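Local structure of tyrosine--tRNA ligase (Pyrococcus horikoshii, 2CYC) at residues V141-I152 against D189-V200; L225-P233 against M250-V261. The protein probably catalyses the two-step attachment of tyrosine to tRNA(Tyr), activating the amino acid with ATP to Tyr-AMP before transfer to the tRNA acceptor end. All coordinates share one frame; numbering follows the deposited sequence.

Contact 1. Residues V141-I152 against D189-V200; sequences VTLSRVMRSITI and DQRKAHVIAIEV. With TYR (tyrosine), chain C.
Arg145 reaches Glu199 end-on: NH1 bonds OE1 at 2.9 Å, on that oxygen's syn lone pair, and NH2 bonds OE2 at 3.0 Å from above the carboxylate, the two flat groups being turned 47° apart. Ile196 CG1 lies over one face of the guanidinium, while at its edge a water accepts from Arg145 NH2 and donates to Lys192 O.

Two turns of helix 191-200 back from Glu199, Lys192 stretches its extended chain across Thr151. Its NZ donates to Arg148 O (2.9 Å), nearly in line with the C=O, and to Thr151 OG1 (3.1 Å); a second water joins that hydroxyl to Asp189 O.

At the tyrosine site, Gln190 is bent at chi2 (-58°). Its NE2 meets Ile152 O in the carbonyl plane at 2.9 Å and also donates to OD1 of Asp189, whose OD2 forms a salt bridge with Lys251. Gln190 OE1 accepts from N of the bound tyrosine (2.7 Å) and from Gln172 NE2. With both N-H groups held by protein acceptors, the amide is probably fixed with its oxygen toward the ligand, consistent with recognition of the ligand's amino group.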
loop_
_atom_site.group_PDB
_atom_site.type_symbol
_atom_site.label_atom_id
_atom_site.label_comp_id
_atom_site.label_asym_id
_atom_site.label_seq_id
_atom_site.Cartn_x
_atom_site.Cartn_y
_atom_site.Cartn_z
ATOM N N VAL A 141 -7.262 -7.701 -5.280
ATOM C CA VAL A 141 -7.802 -6.558 -5.994
ATOM C C VAL A 141 -6.760 -6.066 -6.998
ATOM O O VAL A 141 -5.584 -5.934 -6.666
ATOM C CB VAL A 141 -8.133 -5.399 -5.019
ATOM C CG1 VAL A 141 -8.815 -4.265 -5.774
ATOM C CG2 VAL A 141 -9.012 -5.898 -3.882
ATOM N N THR A 142 -7.189 -5.791 -8.220
ATOM C CA THR A 142 -6.259 -5.320 -9.232
ATOM C C THR A 142 -5.976 -3.840 -9.084
ATOM O O THR A 142 -6.772 -3.087 -8.516
ATOM C CB THR A 142 -6.805 -5.540 -10.645
ATOM O OG1 THR A 142 -7.983 -4.746 -10.824
ATOM C CG2 THR A 142 -7.135 -7.020 -10.868
ATOM N N LEU A 143 -4.829 -3.429 -9.602
ATOM C CA LEU A 143 -4.434 -2.034 -9.577
ATOM C C LEU A 143 -5.516 -1.214 -10.272
ATOM O O LEU A 143 -5.944 -0.173 -9.772
ATOM C CB LEU A 143 -3.100 -1.861 -10.314
ATOM C CG LEU A 143 -2.657 -0.435 -10.631
ATOM C CD1 LEU A 143 -2.567 0.382 -9.340
ATOM C CD2 LEU A 143 -1.312 -0.472 -11.344
ATOM N N SER A 144 -5.965 -1.698 -11.426
ATOM C CA SER A 144 -6.989 -0.999 -12.199
ATOM C C SER A 144 -8.251 -0.790 -11.368
ATOM O O SER A 144 -8.879 0.262 -11.434
ATOM C CB SER A 144 -7.328 -1.788 -13.471
ATOM O OG SER A 144 -7.960 -3.015 -13.158
ATOM N N ARG A 145 -8.615 -1.801 -10.587
ATOM C CA ARG A 145 -9.794 -1.719 -9.741
ATOM C C ARG A 145 -9.585 -0.633 -8.673
ATOM O O ARG A 145 -10.464 0.185 -8.430
ATOM C CB ARG A 145 -10.052 -3.084 -9.093
ATOM C CG ARG A 145 -11.349 -3.181 -8.326
ATOM C CD ARG A 145 -12.545 -2.828 -9.202
ATOM N NE ARG A 145 -13.815 -2.896 -8.474
ATOM C CZ ARG A 145 -14.435 -4.024 -8.132
ATOM N NH1 ARG A 145 -13.912 -5.207 -8.450
ATOM N NH2 ARG A 145 -15.581 -3.968 -7.465
ATOM N N VAL A 146 -8.411 -0.613 -8.052
ATOM C CA VAL A 146 -8.135 0.392 -7.035
ATOM C C VAL A 146 -8.180 1.784 -7.661
ATOM O O VAL A 146 -8.731 2.717 -7.079
ATOM C CB VAL A 146 -6.741 0.201 -6.393
ATOM C CG1 VAL A 146 -6.481 1.326 -5.380
ATOM C CG2 VAL A 146 -6.657 -1.174 -5.722
ATOM N N MET A 147 -7.593 1.920 -8.848
ATOM C CA MET A 147 -7.575 3.204 -9.541
ATOM C C MET A 147 -8.996 3.714 -9.747
ATOM O O MET A 147 -9.255 4.905 -9.621
ATOM C CB MET A 147 -6.874 3.066 -10.894
ATOM C CG MET A 147 -5.375 2.881 -10.788
ATOM S SD MET A 147 -4.612 2.485 -12.383
ATOM C CE MET A 147 -4.682 4.069 -13.184
ATOM N N ARG A 148 -9.910 2.795 -10.051
ATOM C CA ARG A 148 -11.309 3.145 -10.281
ATOM C C ARG A 148 -12.061 3.497 -9.004
ATOM O O ARG A 148 -13.115 4.120 -9.063
ATOM C CB ARG A 148 -12.051 1.992 -10.973
ATOM C CG ARG A 148 -11.744 1.829 -12.463
ATOM C CD ARG A 148 -12.741 0.878 -13.140
ATOM N NE ARG A 148 -12.519 -0.529 -12.806
ATOM C CZ ARG A 148 -11.525 -1.268 -13.297
ATOM N NH1 ARG A 148 -10.660 -0.735 -14.153
ATOM N NH2 ARG A 148 -11.390 -2.540 -12.935
ATOM N N SER A 149 -11.522 3.108 -7.853
ATOM C CA SER A 149 -12.204 3.361 -6.582
ATOM C C SER A 149 -11.738 4.648 -5.906
ATOM O O SER A 149 -12.184 4.990 -4.812
ATOM C CB SER A 149 -11.979 2.176 -5.643
ATOM O OG SER A 149 -10.674 2.222 -5.084
ATOM N N ILE A 150 -10.847 5.358 -6.587
ATOM C CA ILE A 150 -10.262 6.601 -6.103
ATOM C C ILE A 150 -11.292 7.718 -5.848
ATOM O O ILE A 150 -11.046 8.652 -5.078
ATOM C CB ILE A 150 -9.178 7.070 -7.115
ATOM C CG1 ILE A 150 -7.934 7.507 -6.357
ATOM C CG2 ILE A 150 -9.710 8.169 -8.017
ATOM C CD1 ILE A 150 -7.267 6.363 -5.616
ATOM N N THR A 151 -12.448 7.613 -6.489
ATOM C CA THR A 151 -13.498 8.610 -6.322
ATOM C C THR A 151 -14.063 8.657 -4.893
ATOM O O THR A 151 -14.636 9.673 -4.492
ATOM C CB THR A 151 -14.668 8.364 -7.323
ATOM O OG1 THR A 151 -15.255 7.080 -7.076
ATOM C CG2 THR A 151 -14.157 8.413 -8.769
ATOM N N ILE A 152 -13.904 7.577 -4.121
ATOM C CA ILE A 152 -14.431 7.575 -2.760
ATOM C C ILE A 152 -13.758 8.647 -1.907
ATOM O O ILE A 152 -14.289 9.033 -0.859
ATOM C CB ILE A 152 -14.289 6.185 -2.043
ATOM C CG1 ILE A 152 -12.815 5.827 -1.836
ATOM C CG2 ILE A 152 -15.013 5.102 -2.847
ATOM C CD1 ILE A 152 -12.607 4.480 -1.127
ATOM N N ASP A 189 -21.558 7.758 -2.031
ATOM C CA ASP A 189 -20.318 7.925 -2.782
ATOM C C ASP A 189 -19.170 7.026 -2.328
ATOM O O ASP A 189 -18.098 7.020 -2.935
ATOM C CB ASP A 189 -19.864 9.400 -2.792
ATOM C CG ASP A 189 -19.748 10.012 -1.395
ATOM O OD1 ASP A 189 -19.862 9.297 -0.382
ATOM O OD2 ASP A 189 -19.535 11.239 -1.317
ATOM N N GLN A 190 -19.394 6.264 -1.265
ATOM C CA GLN A 190 -18.373 5.354 -0.769
ATOM C C GLN A 190 -18.673 3.915 -1.179
ATOM O O GLN A 190 -17.905 3.018 -0.852
ATOM C CB GLN A 190 -18.322 5.400 0.759
ATOM C CG GLN A 190 -18.083 6.779 1.338
ATOM C CD GLN A 190 -16.799 7.367 0.838
ATOM O OE1 GLN A 190 -15.719 6.807 1.054
ATOM N NE2 GLN A 190 -16.899 8.503 0.160
ATOM N N ARG A 191 -19.776 3.697 -1.897
ATOM C CA ARG A 191 -20.194 2.336 -2.256
ATOM C C ARG A 191 -19.170 1.459 -2.955
ATOM O O ARG A 191 -19.172 0.238 -2.776
ATOM C CB ARG A 191 -21.502 2.366 -3.074
ATOM C CG ARG A 191 -21.352 2.791 -4.536
ATOM C CD ARG A 191 -22.725 2.883 -5.191
ATOM N NE ARG A 191 -23.436 1.608 -5.143
ATOM C CZ ARG A 191 -23.207 0.596 -5.972
ATOM N NH1 ARG A 191 -23.897 -0.531 -5.850
ATOM N NH2 ARG A 191 -22.295 0.717 -6.934
ATOM N N LYS A 192 -18.287 2.059 -3.743
ATOM C CA LYS A 192 -17.280 1.265 -4.433
ATOM C C LYS A 192 -16.417 0.463 -3.470
ATOM O O LYS A 192 -16.096 -0.697 -3.736
ATOM C CB LYS A 192 -16.386 2.156 -5.291
ATOM C CG LYS A 192 -17.039 2.613 -6.585
ATOM C CD LYS A 192 -16.123 3.576 -7.317
ATOM C CE LYS A 192 -16.766 4.093 -8.591
ATOM N NZ LYS A 192 -15.835 5.037 -9.273
ATOM N N ALA A 193 -16.045 1.080 -2.351
ATOM C CA ALA A 193 -15.203 0.401 -1.368
ATOM C C ALA A 193 -15.940 -0.780 -0.757
ATOM O O ALA A 193 -15.343 -1.812 -0.434
ATOM C CB ALA A 193 -14.780 1.381 -0.267
ATOM N N HIS A 194 -17.246 -0.621 -0.586
ATOM C CA HIS A 194 -18.055 -1.675 0.003
ATOM C C HIS A 194 -18.296 -2.817 -0.990
ATOM O O HIS A 194 -18.372 -3.980 -0.593
ATOM C CB HIS A 194 -19.358 -1.061 0.537
ATOM C CG HIS A 194 -19.141 -0.154 1.716
ATOM N ND1 HIS A 194 -20.133 0.644 2.247
ATOM C CD2 HIS A 194 -18.045 0.045 2.493
ATOM C CE1 HIS A 194 -19.660 1.292 3.298
ATOM N NE2 HIS A 194 -18.396 0.945 3.470
ATOM N N VAL A 195 -18.393 -2.498 -2.282
ATOM C CA VAL A 195 -18.579 -3.544 -3.285
ATOM C C VAL A 195 -17.311 -4.426 -3.302
ATOM O O VAL A 195 -17.389 -5.642 -3.444
ATOM C CB VAL A 195 -18.825 -2.942 -4.696
ATOM C CG1 VAL A 195 -18.898 -4.059 -5.748
ATOM C CG2 VAL A 195 -20.119 -2.143 -4.694
ATOM N N ILE A 196 -16.147 -3.807 -3.143
ATOM C CA ILE A 196 -14.892 -4.553 -3.115
ATOM C C ILE A 196 -14.847 -5.394 -1.829
ATOM O O ILE A 196 -14.498 -6.572 -1.854
ATOM C CB ILE A 196 -13.682 -3.599 -3.164
ATOM C CG1 ILE A 196 -13.627 -2.897 -4.532
ATOM C CG2 ILE A 196 -12.403 -4.378 -2.914
ATOM C CD1 ILE A 196 -12.662 -1.715 -4.595
ATOM N N ALA A 197 -15.221 -4.784 -0.710
ATOM C CA ALA A 197 -15.235 -5.486 0.565
ATOM C C ALA A 197 -16.080 -6.762 0.464
ATOM O O ALA A 197 -15.683 -7.822 0.933
ATOM C CB ALA A 197 -15.795 -4.575 1.650
ATOM N N ILE A 198 -17.249 -6.653 -0.154
ATOM C CA ILE A 198 -18.124 -7.798 -0.296
ATOM C C ILE A 198 -17.502 -8.857 -1.199
ATOM O O ILE A 198 -17.604 -10.047 -0.909
ATOM C CB ILE A 198 -19.506 -7.351 -0.816
ATOM C CG1 ILE A 198 -20.225 -6.583 0.298
ATOM C CG2 ILE A 198 -20.332 -8.542 -1.247
ATOM C CD1 ILE A 198 -21.465 -5.813 -0.164
ATOM N N GLU A 199 -16.841 -8.426 -2.272
ATOM C CA GLU A 199 -16.167 -9.347 -3.199
ATOM C C GLU A 199 -15.009 -10.148 -2.568
ATOM O O GLU A 199 -14.845 -11.335 -2.853
ATOM C CB GLU A 199 -15.604 -8.578 -4.400
ATOM C CG GLU A 199 -16.570 -8.388 -5.562
ATOM C CD GLU A 199 -16.030 -7.427 -6.615
ATOM O OE1 GLU A 199 -14.803 -7.439 -6.867
ATOM O OE2 GLU A 199 -16.836 -6.667 -7.199
ATOM N N VAL A 200 -14.206 -9.510 -1.717
ATOM C CA VAL A 200 -13.068 -10.203 -1.112
ATOM C C VAL A 200 -13.321 -10.832 0.258
ATOM O O VAL A 200 -12.465 -11.559 0.767
ATOM C CB VAL A 200 -11.849 -9.249 -0.953
ATOM C CG1 VAL A 200 -11.518 -8.577 -2.301
ATOM C CG2 VAL A 200 -12.147 -8.193 0.133
HETATM N N TYR C . -13.558 7.708 2.466
HETATM C CA TYR C . -14.457 8.294 3.506
HETATM C C TYR C . -14.850 9.721 3.129
HETATM O O TYR C . -14.271 10.258 2.160
HETATM C CB TYR C . -13.755 8.289 4.874
HETATM C CG TYR C . -13.462 6.897 5.400
HETATM C CD1 TYR C . -14.494 5.993 5.653
HETATM C CD2 TYR C . -12.150 6.483 5.646
HETATM C CE1 TYR C . -14.224 4.701 6.136
HETATM C CE2 TYR C . -11.872 5.208 6.135
HETATM C CZ TYR C . -12.908 4.320 6.374
HETATM O OH TYR C . -12.621 3.050 6.846
HETATM O OXT TYR C . -15.728 10.287 3.810
HETATM O O HOH W 1 -16.112 -1.256 -6.490
HETATM O O HOH W 2 -17.319 7.730 -5.556
#

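Contact 2. Residues L225-P233 against M250-V261; sequences LLLGLQEPP and MKMSKSKPYSAV
Gln230 pushes its amide between Met250 and Ser255. NE2 donates to Met250 O at 3.0 Å, with that oxygen close to the amide plane, and makes a weak, straight bond to Met250 SD; OE1 takes the hydroxyl OG of Ser255 at 2.7 Å. The chain gets there by setting CG between its backbone N and carbonyl carbon (chi1 74°) and bending again at chi2. With an alanine here, the Ser255 hydroxyl would probably lose its acceptor, Met250 O one of its two donors, and a gap would open beside the Met250 sulfur.

Met250 O is gripped twice, for Gly228 N also donates to it (2.8 Å). Beside that bond, Met252 N runs nearly straight to Leu226 O (3.1 Å), and the pair makes a single beta bridge between Leu227 and Lys251. Gly228 CA lies only 3.3 Å from Ser255 OG, where a side chain would collide with the hydroxyl. A third backbone bond, Leu229 N to Ser259 O at 2.9 Å, reaches the later part of 250-261.

Apolar contacts flank these bonds: Pro233 CD comes up against Met250 SD, Leu229 CD1 touches Val261 CG2, and Leu225 CD1 lies alongside Lys251 CD. Farther out, Trp292 of helix 288-297 packs on Leu229, Met252 and Val261 and donates to Leu227 O, while Asp291 accepts from Leu227 N.

Residues 251-255 are the KMSKS signature of class I synthetases, and Lys254 is predicted to bind ATP. Main-chain bonds at Met250, just before the motif, and at Met252, with the Ser255 hydroxyl, tie it to 225-233, whereas the lysine side chains take no part; Lys251 NZ instead pairs with Asp189. The chemistry thus implies a loop held by its backbone and serine, consistent with the Lys254 side chain being left to serve the ATP site.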
loop_
_atom_site.group_PDB
_atom_site.type_symbol
_atom_site.label_atom_id
_atom_site.label_comp_id
_atom_site.label_asym_id
_atom_site.label_seq_id
_atom_site.Cartn_x
_atom_site.Cartn_y
_atom_site.Cartn_z
ATOM N N LEU A 225 -27.202 11.300 -0.207
ATOM C CA LEU A 225 -26.303 12.445 -0.096
ATOM C C LEU A 225 -27.109 13.734 -0.284
ATOM O O LEU A 225 -27.631 13.991 -1.364
ATOM C CB LEU A 225 -25.208 12.362 -1.160
ATOM C CG LEU A 225 -24.308 11.121 -1.168
ATOM C CD1 LEU A 225 -23.326 11.229 -2.340
ATOM C CD2 LEU A 225 -23.553 11.012 0.159
ATOM N N LEU A 226 -27.234 14.541 0.765
ATOM C CA LEU A 226 -27.976 15.793 0.634
ATOM C C LEU A 226 -27.243 16.736 -0.327
ATOM O O LEU A 226 -26.018 16.855 -0.287
ATOM C CB LEU A 226 -28.136 16.481 1.999
ATOM C CG LEU A 226 -29.005 15.808 3.069
ATOM C CD1 LEU A 226 -28.962 16.653 4.343
ATOM C CD2 LEU A 226 -30.441 15.674 2.575
ATOM N N LEU A 227 -28.004 17.404 -1.184
ATOM C CA LEU A 227 -27.446 18.350 -2.146
ATOM C C LEU A 227 -27.072 19.668 -1.492
ATOM O O LEU A 227 -27.648 20.053 -0.472
ATOM C CB LEU A 227 -28.466 18.650 -3.245
ATOM C CG LEU A 227 -28.828 17.510 -4.189
ATOM C CD1 LEU A 227 -29.975 17.942 -5.092
ATOM C CD2 LEU A 227 -27.592 17.108 -5.005
ATOM N N GLY A 228 -26.091 20.352 -2.076
ATOM C CA GLY A 228 -25.716 21.659 -1.577
ATOM C C GLY A 228 -26.853 22.579 -2.020
ATOM O O GLY A 228 -27.633 22.207 -2.890
ATOM N N LEU A 229 -26.950 23.776 -1.449
ATOM C CA LEU A 229 -28.034 24.693 -1.794
ATOM C C LEU A 229 -27.801 25.556 -3.035
ATOM O O LEU A 229 -28.710 26.254 -3.478
ATOM C CB LEU A 229 -28.330 25.600 -0.599
ATOM C CG LEU A 229 -28.744 24.860 0.679
ATOM C CD1 LEU A 229 -28.823 25.827 1.852
ATOM C CD2 LEU A 229 -30.078 24.166 0.452
ATOM N N GLN A 230 -26.598 25.493 -3.603
ATOM C CA GLN A 230 -26.257 26.302 -4.775
ATOM C C GLN A 230 -26.971 25.890 -6.064
ATOM O O GLN A 230 -27.339 24.726 -6.237
ATOM C CB GLN A 230 -24.738 26.280 -5.011
ATOM C CG GLN A 230 -24.179 24.970 -5.592
ATOM C CD GLN A 230 -24.064 23.851 -4.566
ATOM O OE1 GLN A 230 -23.997 24.099 -3.355
ATOM N NE2 GLN A 230 -24.014 22.614 -5.047
ATOM N N GLU A 231 -27.165 26.849 -6.971
ATOM C CA GLU A 231 -27.819 26.539 -8.235
ATOM C C GLU A 231 -26.849 25.729 -9.086
ATOM O O GLU A 231 -25.635 25.900 -8.984
ATOM C CB GLU A 231 -28.240 27.813 -8.979
ATOM C CG GLU A 231 -27.100 28.685 -9.475
ATOM C CD GLU A 231 -27.332 29.185 -10.898
ATOM O OE1 GLU A 231 -28.440 29.693 -11.189
ATOM O OE2 GLU A 231 -26.400 29.072 -11.725
ATOM N N PRO A 232 -27.375 24.832 -9.932
ATOM C CA PRO A 232 -26.569 23.975 -10.811
ATOM C C PRO A 232 -25.694 24.771 -11.776
ATOM O O PRO A 232 -25.995 25.919 -12.096
ATOM C CB PRO A 232 -27.616 23.156 -11.560
ATOM C CG PRO A 232 -28.836 23.229 -10.680
ATOM C CD PRO A 232 -28.810 24.634 -10.189
ATOM N N PRO A 233 -24.605 24.156 -12.262
ATOM C CA PRO A 233 -23.682 24.804 -13.200
ATOM C C PRO A 233 -24.362 25.021 -14.548
ATOM O O PRO A 233 -23.924 25.834 -15.361
ATOM C CB PRO A 233 -22.538 23.800 -13.298
ATOM C CG PRO A 233 -23.273 22.490 -13.214
ATOM C CD PRO A 233 -24.242 22.739 -12.066
ATOM N N MET A 250 -22.924 18.472 -7.226
ATOM C CA MET A 250 -23.595 19.418 -6.346
ATOM C C MET A 250 -23.786 18.989 -4.888
ATOM O O MET A 250 -24.272 19.782 -4.071
ATOM C CB MET A 250 -24.948 19.796 -6.958
ATOM C CG MET A 250 -24.838 20.447 -8.342
ATOM S SD MET A 250 -23.956 22.025 -8.296
ATOM C CE MET A 250 -22.263 21.507 -8.612
ATOM N N LYS A 251 -23.402 17.756 -4.551
ATOM C CA LYS A 251 -23.556 17.280 -3.173
ATOM C C LYS A 251 -22.855 18.248 -2.208
ATOM O O LYS A 251 -21.774 18.765 -2.497
ATOM C CB LYS A 251 -22.994 15.860 -3.023
ATOM C CG LYS A 251 -21.499 15.722 -3.244
ATOM C CD LYS A 251 -21.111 14.252 -3.316
ATOM C CE LYS A 251 -19.611 14.066 -3.457
ATOM N NZ LYS A 251 -19.274 12.658 -3.820
ATOM N N MET A 252 -23.491 18.491 -1.066
ATOM C CA MET A 252 -22.979 19.418 -0.065
ATOM C C MET A 252 -21.511 19.277 0.345
ATOM O O MET A 252 -20.879 20.272 0.709
ATOM C CB MET A 252 -23.872 19.373 1.172
ATOM C CG MET A 252 -23.490 20.374 2.250
ATOM S SD MET A 252 -24.956 21.095 3.026
ATOM C CE MET A 252 -25.764 19.590 3.613
ATOM N N SER A 253 -20.959 18.068 0.303
ATOM C CA SER A 253 -19.548 17.894 0.671
ATOM C C SER A 253 -18.607 18.639 -0.273
ATOM O O SER A 253 -17.445 18.868 0.050
ATOM C CB SER A 253 -19.159 16.413 0.694
ATOM O OG SER A 253 -19.527 15.825 1.926
ATOM N N LYS A 254 -19.111 19.021 -1.439
ATOM C CA LYS A 254 -18.290 19.740 -2.401
ATOM C C LYS A 254 -18.644 21.222 -2.525
ATOM O O LYS A 254 -17.985 21.959 -3.264
ATOM C CB LYS A 254 -18.381 19.056 -3.767
ATOM C CG LYS A 254 -17.570 17.765 -3.834
ATOM C CD LYS A 254 -17.467 17.227 -5.255
ATOM C CE LYS A 254 -16.326 16.212 -5.384
ATOM N NZ LYS A 254 -16.480 15.031 -4.482
ATOM N N SER A 255 -19.669 21.652 -1.790
ATOM C CA SER A 255 -20.136 23.043 -1.827
ATOM C C SER A 255 -19.283 24.031 -1.030
ATOM O O SER A 255 -18.568 23.655 -0.101
ATOM C CB SER A 255 -21.574 23.136 -1.292
ATOM O OG SER A 255 -22.462 22.304 -2.016
ATOM N N LYS A 256 -19.377 25.303 -1.401
ATOM C CA LYS A 256 -18.670 26.358 -0.689
ATOM C C LYS A 256 -19.447 26.555 0.616
ATOM O O LYS A 256 -20.632 26.233 0.696
ATOM C CB LYS A 256 -18.689 27.662 -1.497
ATOM C CG LYS A 256 -17.818 27.650 -2.746
ATOM C CD LYS A 256 -16.339 27.564 -2.379
ATOM C CE LYS A 256 -15.446 27.542 -3.613
ATOM N NZ LYS A 256 -15.537 28.804 -4.398
ATOM N N PRO A 257 -18.789 27.084 1.653
ATOM C CA PRO A 257 -19.419 27.324 2.955
ATOM C C PRO A 257 -20.762 28.058 2.867
ATOM O O PRO A 257 -21.681 27.796 3.652
ATOM C CB PRO A 257 -18.366 28.147 3.690
ATOM C CG PRO A 257 -17.091 27.595 3.156
ATOM C CD PRO A 257 -17.374 27.491 1.674
ATOM N N TYR A 258 -20.873 28.966 1.902
ATOM C CA TYR A 258 -22.088 29.759 1.725
ATOM C C TYR A 258 -23.280 28.953 1.205
ATOM O O TYR A 258 -24.427 29.391 1.329
ATOM C CB TYR A 258 -21.804 30.934 0.775
ATOM C CG TYR A 258 -22.094 30.645 -0.687
ATOM C CD1 TYR A 258 -23.326 30.988 -1.252
ATOM C CD2 TYR A 258 -21.153 30.000 -1.494
ATOM C CE1 TYR A 258 -23.617 30.693 -2.589
ATOM C CE2 TYR A 258 -21.431 29.698 -2.833
ATOM C CZ TYR A 258 -22.665 30.046 -3.375
ATOM O OH TYR A 258 -22.954 29.737 -4.688
ATOM N N SER A 259 -23.008 27.787 0.619
ATOM C CA SER A 259 -24.063 26.932 0.067
ATOM C C SER A 259 -24.250 25.634 0.844
ATOM O O SER A 259 -24.910 24.696 0.380
ATOM C CB SER A 259 -23.771 26.603 -1.393
ATOM O OG SER A 259 -23.990 27.736 -2.205
ATOM N N ALA A 260 -23.658 25.585 2.027
ATOM C CA ALA A 260 -23.779 24.418 2.874
ATOM C C ALA A 260 -24.159 24.911 4.258
ATOM O O ALA A 260 -23.704 25.963 4.693
ATOM C CB ALA A 260 -22.459 23.671 2.929
ATOM N N VAL A 261 -25.016 24.169 4.945
ATOM C CA VAL A 261 -25.390 24.560 6.286
ATOM C C VAL A 261 -24.668 23.628 7.253
ATOM O O VAL A 261 -24.654 22.408 7.062
ATOM C CB VAL A 261 -26.910 24.475 6.491
ATOM C CG1 VAL A 261 -27.249 24.649 7.973
ATOM C CG2 VAL A 261 -27.604 25.565 5.655
HETATM O O HOH W 3 -21.111 25.764 -3.534
HETATM O O HOH W 4 -25.653 29.810 -6.136
#

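In the fold
From the N terminus, strands 15-19 through 117-120 and their helices precede helix 143-148; helix 164-178 and strand 183-187 follow, and helix 191-200 closes contact 1 over 36 intervening residues. Strand 214-223 leads to 225-233, and contact 2, a shorter loop around helix 240-250, ties the loop after that strand to the loop after that helix. The two are in series, neither nested nor crossed, with centres about 25 Å apart, yet touch: Asp189 OD2 forms a salt bridge with Lys251 NZ, and Leu225 packs on Asp189. Contact 1 borders the second subunit through Val141, Thr142, Leu143 and Val146 and the tyrosine pocket through Ile152 and Gln190; the salt bridge joins the residue beside Gln190 to the KMSKS loop.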